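PDB 6IO1: aminotransferase, class III from Thermomicrobium roseum, which catalyses (S)-enantioselective transamination as a thermostable omega-transaminase, using pyridoxal 5'-phosphate to move amino groups between amines and carbonyl compounds. Local coordinates for the interface of chains A and B. Coordinates in Å, arbitrary orientation; residue numbers count along the deposited sequence, not the author numbering. Chains: chain A/B, Aminotransferase, class III.

Contact 1: the interface of chains A and B. Residues chain A 126, 130, 320-322; chain B 23, 154, 157-158.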
ATOM      1  N   GLU A 126       2.054   2.493  -8.876  1.00 16.52           N
ATOM      2  CA  GLU A 126       1.460   3.853  -8.773  1.00 18.31           C
ATOM      3  C   GLU A 126       2.604   4.870  -8.684  1.00 14.95           C
ATOM      4  O   GLU A 126       2.527   5.910  -9.368  1.00 15.07           O
ATOM      5  CB  GLU A 126       0.566   3.938  -7.535  1.00 18.52           C
ATOM      6  CG  GLU A 126      -0.116   5.284  -7.372  1.00 23.38           C
ATOM      7  CD  GLU A 126      -1.119   5.622  -8.461  1.00 29.35           C
ATOM      8  OE1 GLU A 126      -1.656   6.748  -8.439  1.00 32.26           O
ATOM      9  OE2 GLU A 126      -1.363   4.759  -9.327  1.00 32.33           O
ATOM     10  N   LYS A 130       3.595   7.770 -11.518  1.00 14.55           N
ATOM     11  CA  LYS A 130       3.706   9.163 -11.103  1.00 14.88           C
ATOM     12  C   LYS A 130       5.105   9.705 -11.359  1.00 15.97           C
ATOM     13  O   LYS A 130       5.263  10.866 -11.746  1.00 16.21           O
ATOM     14  CB  LYS A 130       3.333   9.306  -9.628  1.00 15.87           C
ATOM     15  CG  LYS A 130       1.877   8.989  -9.329  1.00 18.94           C
ATOM     16  CD  LYS A 130       1.539   9.222  -7.866  1.00 18.96           C
ATOM     17  CE  LYS A 130       1.517  10.706  -7.536  1.00 18.53           C
ATOM     18  NZ  LYS A 130       1.349  10.951  -6.077  1.00 21.33           N
ATOM     19  N   HIS A 320       5.463  13.207  -3.103  1.00 17.20           N
ATOM     20  CA  HIS A 320       4.946  11.851  -3.205  1.00 16.79           C
ATOM     21  C   HIS A 320       5.572  10.995  -2.118  1.00 17.93           C
ATOM     22  O   HIS A 320       6.765  11.120  -1.832  1.00 16.82           O
ATOM     23  CB  HIS A 320       5.222  11.223  -4.573  1.00 17.99           C
ATOM     24  CG  HIS A 320       4.837   9.779  -4.651  1.00 16.71           C
ATOM     25  ND1 HIS A 320       3.569   9.367  -5.001  1.00 16.20           N
ATOM     26  CD2 HIS A 320       5.542   8.651  -4.400  1.00 18.22           C
ATOM     27  CE1 HIS A 320       3.512   8.048  -4.973  1.00 17.47           C
ATOM     28  NE2 HIS A 320       4.697   7.589  -4.612  1.00 18.63           N
ATOM     29  N   GLY A 321       4.759  10.130  -1.519  1.00 17.92           N
ATOM     30  CA  GLY A 321       5.266   9.189  -0.545  1.00 18.82           C
ATOM     31  C   GLY A 321       4.194   8.469   0.243  1.00 19.37           C
ATOM     32  O   GLY A 321       3.164   9.051   0.595  1.00 19.57           O
ATOM     33  N   PHE A 322       4.442   7.199   0.536  1.00 17.55           N
ATOM     34  CA  PHE A 322       3.587   6.407   1.404  1.00 17.14           C
ATOM     35  C   PHE A 322       4.196   6.361   2.799  1.00 17.67           C
ATOM     36  O   PHE A 322       5.419   6.378   2.958  1.00 17.62           O
ATOM     37  CB  PHE A 322       3.407   4.994   0.852  1.00 16.66           C
ATOM     38  CG  PHE A 322       2.724   4.953  -0.482  1.00 18.89           C
ATOM     39  CD1 PHE A 322       1.343   4.951  -0.567  1.00 19.69           C
ATOM     40  CD2 PHE A 322       3.465   4.929  -1.652  1.00 17.42           C
ATOM     41  CE1 PHE A 322       0.715   4.917  -1.792  1.00 19.23           C
ATOM     42  CE2 PHE A 322       2.840   4.896  -2.882  1.00 18.51           C
ATOM     43  CZ  PHE A 322       1.464   4.891  -2.953  1.00 21.08           C
TER
ATOM     44  N   LEU B  23       8.727  12.701   0.073  1.00 17.43           N
ATOM     45  CA  LEU B  23       8.407  13.913   0.832  1.00 18.28           C
ATOM     46  C   LEU B  23       9.674  14.632   1.289  1.00 19.63           C
ATOM     47  O   LEU B  23       9.789  15.076   2.434  1.00 19.91           O
ATOM     48  CB  LEU B  23       7.505  13.586   2.023  1.00 18.53           C
ATOM     49  CG  LEU B  23       6.015  13.911   1.892  1.00 20.63           C
ATOM     50  CD1 LEU B  23       5.795  15.412   1.867  1.00 24.10           C
ATOM     51  CD2 LEU B  23       5.425  13.256   0.652  1.00 19.33           C
ATOM     52  N   TYR B 154      -6.341  15.417   3.585  1.00 24.06           N
ATOM     53  CA  TYR B 154      -5.269  14.540   3.125  1.00 24.69           C
ATOM     54  C   TYR B 154      -5.679  13.096   3.380  1.00 22.91           C
ATOM     55  O   TYR B 154      -5.833  12.687   4.535  1.00 22.47           O
ATOM     56  CB  TYR B 154      -3.942  14.856   3.812  1.00 24.87           C
ATOM     57  CG  TYR B 154      -2.799  14.046   3.248  1.00 27.67           C
ATOM     58  CD1 TYR B 154      -2.146  14.446   2.089  1.00 28.88           C
ATOM     59  CD2 TYR B 154      -2.386  12.870   3.858  1.00 28.34           C
ATOM     60  CE1 TYR B 154      -1.108  13.703   1.561  1.00 30.24           C
ATOM     61  CE2 TYR B 154      -1.350  12.123   3.338  1.00 28.83           C
ATOM     62  CZ  TYR B 154      -0.713  12.543   2.192  1.00 30.12           C
ATOM     63  OH  TYR B 154       0.322  11.798   1.675  1.00 30.47           O
ATOM     64  N   ILE B 157      -1.795   9.711  -1.343  1.00 28.03           N
ATOM     65  CA  ILE B 157      -1.326  10.252  -2.610  1.00 29.20           C
ATOM     66  C   ILE B 157      -1.348   9.206  -3.724  1.00 28.70           C
ATOM     67  O   ILE B 157      -0.731   9.399  -4.766  1.00 26.85           O
ATOM     68  CB  ILE B 157       0.078  10.870  -2.455  1.00 26.02           C
ATOM     69  CG1 ILE B 157       0.955  10.025  -1.526  1.00 23.16           C
ATOM     70  CG2 ILE B 157      -0.018  12.284  -1.917  1.00 28.70           C
ATOM     71  CD1 ILE B 157       1.477   8.741  -2.137  1.00 24.00           C
ATOM     72  N   ALA B 158      -2.057   8.101  -3.523  1.00 27.30           N
ATOM     73  CA  ALA B 158      -2.213   7.085  -4.552  1.00 31.19           C
ATOM     74  C   ALA B 158      -3.678   6.930  -4.929  1.00 31.78           C
ATOM     75  O   ALA B 158      -4.558   6.954  -4.060  1.00 34.30           O
ATOM     76  CB  ALA B 158      -1.668   5.735  -4.104  1.00 30.47           C
TER
HETATM   77  O   HOH W   1       1.193   9.614   2.388  1.00 27.17           O

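Contact 2: the interface of chains A and B. Residues chain A 4, 6, 38; chain B 82-83, 95.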
ATOM      1  N   GLU A   4       0.641 -26.111  19.270  1.00 31.83           N
ATOM      2  CA  GLU A   4      -0.486 -25.190  19.207  1.00 33.20           C
ATOM      3  C   GLU A   4      -1.765 -25.916  18.808  1.00 32.54           C
ATOM      4  O   GLU A   4      -1.751 -26.818  17.965  1.00 32.54           O
ATOM      5  CB  GLU A   4      -0.201 -24.059  18.218  1.00 33.00           C
ATOM      6  CG  GLU A   4       1.224 -23.540  18.249  1.00 35.73           C
ATOM      7  CD  GLU A   4       2.109 -24.215  17.222  1.00 39.10           C
ATOM      8  OE1 GLU A   4       2.653 -25.298  17.523  1.00 40.55           O
ATOM      9  OE2 GLU A   4       2.254 -23.666  16.109  1.00 37.71           O
ATOM     10  N   TRP A   6      -5.923 -25.134  17.732  1.00 26.24           N
ATOM     11  CA  TRP A   6      -6.848 -24.143  17.210  1.00 24.15           C
ATOM     12  C   TRP A   6      -8.284 -24.619  17.372  1.00 25.34           C
ATOM     13  O   TRP A   6      -8.558 -25.823  17.401  1.00 26.02           O
ATOM     14  CB  TRP A   6      -6.520 -23.837  15.751  1.00 23.80           C
ATOM     15  CG  TRP A   6      -5.074 -23.507  15.609  1.00 23.78           C
ATOM     16  CD1 TRP A   6      -4.070 -24.354  15.239  1.00 25.21           C
ATOM     17  CD2 TRP A   6      -4.455 -22.249  15.890  1.00 25.87           C
ATOM     18  NE1 TRP A   6      -2.866 -23.693  15.253  1.00 26.18           N
ATOM     19  CE2 TRP A   6      -3.076 -22.398  15.648  1.00 25.86           C
ATOM     20  CE3 TRP A   6      -4.935 -21.006  16.313  1.00 25.17           C
ATOM     21  CZ2 TRP A   6      -2.172 -21.352  15.812  1.00 24.97           C
ATOM     22  CZ3 TRP A   6      -4.036 -19.969  16.476  1.00 26.32           C
ATOM     23  CH2 TRP A   6      -2.672 -20.148  16.225  1.00 26.89           C
ATOM     24  N   VAL A  38      -2.751 -22.069   9.590  1.00 12.45           N
ATOM     25  CA  VAL A  38      -2.220 -21.711  10.901  1.00 15.03           C
ATOM     26  C   VAL A  38      -0.726 -21.949  11.032  1.00 18.01           C
ATOM     27  O   VAL A  38      -0.120 -21.440  11.986  1.00 17.26           O
ATOM     28  CB  VAL A  38      -2.962 -22.461  12.028  1.00 17.74           C
ATOM     29  CG1 VAL A  38      -4.464 -22.346  11.847  1.00 15.73           C
ATOM     30  CG2 VAL A  38      -2.535 -23.920  12.054  1.00 17.71           C
TER
ATOM     31  N   ARG B  82       5.911 -19.292  13.101  1.00 18.06           N
ATOM     32  CA  ARG B  82       4.779 -20.192  12.882  1.00 17.94           C
ATOM     33  C   ARG B  82       4.318 -20.174  11.426  1.00 15.60           C
ATOM     34  O   ARG B  82       4.244 -21.223  10.775  1.00 16.61           O
ATOM     35  CB  ARG B  82       3.632 -19.822  13.820  1.00 21.69           C
ATOM     36  CG  ARG B  82       2.388 -20.660  13.623  1.00 23.13           C
ATOM     37  CD  ARG B  82       1.373 -20.397  14.716  1.00 27.68           C
ATOM     38  NE  ARG B  82       2.017 -20.188  16.008  1.00 29.01           N
ATOM     39  CZ  ARG B  82       1.434 -19.596  17.044  1.00 32.73           C
ATOM     40  NH1 ARG B  82       0.193 -19.145  16.941  1.00 32.66           N
ATOM     41  NH2 ARG B  82       2.095 -19.446  18.183  1.00 36.89           N
ATOM     42  N   VAL B  83       4.012 -18.989  10.902  1.00 15.78           N
ATOM     43  CA  VAL B  83       3.749 -18.758   9.485  1.00 15.65           C
ATOM     44  C   VAL B  83       3.770 -17.250   9.251  1.00 16.93           C
ATOM     45  O   VAL B  83       3.095 -16.485   9.948  1.00 16.56           O
ATOM     46  CB  VAL B  83       2.411 -19.386   9.039  1.00 17.23           C
ATOM     47  CG1 VAL B  83       1.225 -18.813   9.824  1.00 19.71           C
ATOM     48  CG2 VAL B  83       2.210 -19.205   7.546  1.00 16.98           C
ATOM     49  N   PRO B  95      -5.256 -17.160  11.671  1.00 13.83           N
ATOM     50  CA  PRO B  95      -5.914 -16.878  12.959  1.00 14.55           C
ATOM     51  C   PRO B  95      -5.732 -15.439  13.423  1.00 14.72           C
ATOM     52  O   PRO B  95      -6.702 -14.833  13.906  1.00 14.72           O
ATOM     53  CB  PRO B  95      -5.239 -17.868  13.920  1.00 16.35           C
ATOM     54  CG  PRO B  95      -4.883 -19.014  13.047  1.00 16.78           C
ATOM     55  CD  PRO B  95      -4.474 -18.410  11.726  1.00 13.43           C
TER

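Contact 1: the interface of chains A and B
B:Ile157 pushes its terminal methyl, CD1, over the face of the A:Phe322 ring, 3.9 Å from the ring centroid. The contact belongs to the dimer interface typical of class-III, fold-type-I aminotransferases, whose active sites lie where two subunits meet. A beta-branched aliphatic side chain suits this spot because its end methyl can sit over one ring and beside another: CD1 also meets CE1 of the A:His320 imidazole at 3.6 Å. A chi1 of 39° holds CG1 of B:Ile157 between its backbone N and carbonyl carbon and turns that branch toward chain A. Next to it, CB of the small B:Ala158 meets the CE1 and CZ atoms of the phenyl ring, 3.4 Å from A:Phe322 CE1, while the aliphatic CG of A:Glu126 packs on the same alanine methyl.

Toward the rim, A:Lys130 reaches out from helix 121-138. Its chain bends at chi3 (71°); the lysine side chain crosses that of B:Ile157 at about a right angle, and its terminal amino group, NZ, donates to the B:Ile157 carbonyl O at 2.9 Å, in the carbonyl plane. NZ also donates to ND1 of A:His320 at 2.9 Å, almost in the imidazole plane. The lysine thus ties the histidine to the partner's backbone and probably limits rotation of the ring that borders the isoleucine.

Two further links lie at the rim. The backbone N of B:Leu23 donates to A:His320 O at a longer 3.2 Å, from above the carbonyl plane. B:Tyr154, which lines the pyridoxamine phosphate pocket, is joined through water 1 to the neighbouring subunit: its phenol OH and the A:Gly321 carbonyl O both bond to that water, the latter at 2.7 Å.

Contact 2: the interface of chains A and B
B:Pro95, the first residue of helix 95-107, lays its ring carbon CG over the six-membered ring of A:Trp6, 3.9 Å from that ring's centroid. Proline suits the start of a helix, where its missing N-H costs no bond, and its compact ring offers C-H groups to the indole. This is a peripheral part of the aminotransferase dimer interface, in which the N-terminal segment of one subunit lies along the other. The two side chains cross at about a right angle, and B:Pro95 CB comes within 3.5 Å of A:Trp6 CZ3. A:Val38, from strand 35-41, packs CB onto the same indole face, side by side with B:Pro95, CG1 of the valine meeting CG of the proline at 3.6 Å. That methyl points opposite its own carbonyl carbon (chi1 -49°).

B:Arg82, at the end of helix 70-82, closes the patch. Extended through its first two torsions and bent at chi3 (-37°), it approaches A:Trp6 from the opposite direction, its methylene CD 3.8 Å from CZ2 of the indole. The guanidinium is steeply tilted to the indole, and NH1 of B:Arg82 lies 3.4 Å from CZ2 of A:Trp6. Farther out, the carboxylate of A:Glu4 forms a long salt bridge with the guanidinium. Replacing B:Arg82 with an alanine would probably leave the A:Glu4 carboxylate without this opposite charge and open a gap beside the tryptophan. The carboxylate and guanidinium planes are 53° apart, so the pairing is not a flat, two-pronged one: OE2 of A:Glu4 sits 3.5 Å from NE of B:Arg82, while the glutamate CG lies over a face of the guanidinium.

The C-alpha centres of contact 1 and contact 2 lie about 35 Å apart, and the two share no residue. Contact 1 brings helix 121-138 and loops of chain A against loops of chain B beside a cofactor pocket; contact 2 sets the N-terminal tail and strand 35-41 of chain A against the ends of helices 70-82 and 95-107 of chain B. Segments near the N-terminus serve both: B:Leu23, between helices 8-18 and 26-32, in contact 1, and the chain A tail in contact 2. Two-fold symmetry repeats each contact with the chains exchanged, which suggests that the dimer is held near its active sites and towards its outskirts.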